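PDB 3LSO: putative membrane anchored protein from Corynebacterium diphtheriae, which is of unknown function but is probably held at the bacterial membrane, carrying an elongated, strand-rich region built of several beta domains. Local coordinates for residues E54-V59 against T63-L68. Numbering follows the deposited sequence.
Sequences EMPESV and TGFDAL
Glu54 and Leu68 form an antiparallel hydrogen-bonded pair, the last rung between strands 41-54 and 64-77 before the first of them leaves the ladder, within an N-terminal domain of the E-set clan. Glu54 N donates to Leu68 O at 2.9 Å, and Leu68 N returns a straighter bond to Glu54 O at 3.2 Å. Their side chains lie side by side, pointing the same way: Glu54 CB and CG pass near Leu68 O, and OE1 rests against the CD2 methyl of Leu68. Glu54 OE2 makes a long, weak ion pair with Lys70 and lies close to the like-charged Glu52 carboxylate, which would probably weaken the pairing.

Beyond this rung Pro56, which has no N-H to offer, suits a chain that has left the ladder; its CD lies against the carbonyl oxygen of Asp66 and its CG approaches the Phe65 ring obliquely. The side chain of Asp66 leads away from this contact to a salt bridge with Arg143. Selenomethionine Met55, introduced in place of methionine, sets its CG 3.7 Å from Ala67 CB; SE grazes the same methyl, and the side chain also touches Ala185 and Val187. The small alanine methyl lets Met55 CG come close to the strand backbone at Ala67 CA.

Val59 closes the other end, its side chain crossing that of Phe65 at about a right angle. Its CB lies 4.1 Å from Phe65 CD2. From there CG1, anti to the carbonyl carbon (chi1 -86°), descends on Phe65 CB and CG, whereas CG2 sits over a ring face, 3.9 Å from the centroid of Phe65 in a CH-pi contact. A branched residue thus spans both the root and the face of the buried ring, which also packs on Leu144 of the neighbouring strand 132-146. Two backbone bonds fix the register at Glu54-Leu68, while apolar packing around Phe65 carries the rest as the chain crosses to pair with strand 185-190.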
# COMPACT_ATOMS: atom_id res chain seq x y z
N GLU B 54 -15.28 23.19 8.00
CA GLU B 54 -15.58 21.98 7.25
C GLU B 54 -14.37 21.59 6.40
O GLU B 54 -14.10 22.17 5.35
CB GLU B 54 -16.84 22.17 6.40
CG GLU B 54 -18.09 22.55 7.21
CD GLU B 54 -19.33 22.82 6.34
OE1 GLU B 54 -19.26 22.71 5.10
OE2 GLU B 54 -20.40 23.15 6.92
N MSE B 55 -13.64 20.59 6.88
CA MSE B 55 -12.41 20.13 6.25
C MSE B 55 -12.42 18.63 6.06
O MSE B 55 -13.12 17.93 6.80
CB MSE B 55 -11.21 20.50 7.12
CG MSE B 55 -10.46 21.69 6.62
SE MSE B 55 -9.08 22.16 7.89
CE MSE B 55 -10.25 22.86 9.25
N PRO B 56 -11.65 18.13 5.07
CA PRO B 56 -11.50 16.68 4.92
C PRO B 56 -10.75 16.09 6.12
O PRO B 56 -10.03 16.83 6.82
CB PRO B 56 -10.66 16.54 3.65
CG PRO B 56 -9.90 17.81 3.57
CD PRO B 56 -10.86 18.86 4.06
N GLU B 57 -10.93 14.80 6.37
CA GLU B 57 -10.30 14.16 7.52
C GLU B 57 -8.79 14.00 7.37
O GLU B 57 -8.03 14.19 8.33
CB GLU B 57 -10.92 12.79 7.78
CG GLU B 57 -12.31 12.87 8.38
CD GLU B 57 -12.73 11.58 9.05
OE1 GLU B 57 -12.18 10.51 8.71
OE2 GLU B 57 -13.61 11.65 9.93
N SER B 58 -8.37 13.65 6.15
CA SER B 58 -6.96 13.51 5.85
C SER B 58 -6.61 13.98 4.43
O SER B 58 -7.43 13.93 3.52
CB SER B 58 -6.51 12.05 6.04
OG SER B 58 -6.85 11.27 4.91
N VAL B 59 -5.37 14.43 4.28
CA VAL B 59 -4.81 14.76 2.97
C VAL B 59 -3.35 14.40 2.98
O VAL B 59 -2.79 14.07 4.04
CB VAL B 59 -4.90 16.26 2.65
CG1 VAL B 59 -6.26 16.60 2.03
CG2 VAL B 59 -4.58 17.10 3.89
N THR B 63 -0.20 18.18 -1.41
CA THR B 63 -1.48 18.22 -2.13
C THR B 63 -2.38 19.32 -1.57
O THR B 63 -2.66 19.36 -0.37
CB THR B 63 -2.22 16.85 -2.13
OG1 THR B 63 -1.53 15.93 -3.00
CG2 THR B 63 -3.66 16.97 -2.61
N GLY B 64 -2.82 20.21 -2.46
CA GLY B 64 -3.75 21.27 -2.13
C GLY B 64 -5.10 20.74 -1.69
O GLY B 64 -5.53 19.67 -2.13
N PHE B 65 -5.75 21.49 -0.80
CA PHE B 65 -7.09 21.15 -0.30
C PHE B 65 -7.81 22.39 0.23
O PHE B 65 -7.18 23.41 0.51
CB PHE B 65 -7.01 20.06 0.77
CG PHE B 65 -6.25 20.46 2.01
CD1 PHE B 65 -6.93 20.99 3.12
CD2 PHE B 65 -4.86 20.32 2.07
CE1 PHE B 65 -6.23 21.36 4.26
CE2 PHE B 65 -4.16 20.69 3.20
CZ PHE B 65 -4.84 21.21 4.30
N ASP B 66 -9.12 22.27 0.40
CA ASP B 66 -9.99 23.40 0.72
C ASP B 66 -10.56 23.32 2.13
O ASP B 66 -11.08 22.29 2.54
CB ASP B 66 -11.13 23.46 -0.29
CG ASP B 66 -10.64 23.65 -1.71
OD1 ASP B 66 -9.99 24.69 -1.95
OD2 ASP B 66 -10.89 22.78 -2.58
N ALA B 67 -10.47 24.44 2.86
CA ALA B 67 -11.15 24.60 4.14
C ALA B 67 -12.33 25.56 3.97
O ALA B 67 -12.15 26.71 3.58
CB ALA B 67 -10.19 25.11 5.19
N LEU B 68 -13.54 25.07 4.24
CA LEU B 68 -14.73 25.92 4.20
C LEU B 68 -15.10 26.41 5.62
O LEU B 68 -15.44 25.62 6.51
CB LEU B 68 -15.91 25.21 3.50
CG LEU B 68 -17.25 25.98 3.31
CD1 LEU B 68 -17.12 27.21 2.37
CD2 LEU B 68 -18.40 25.07 2.85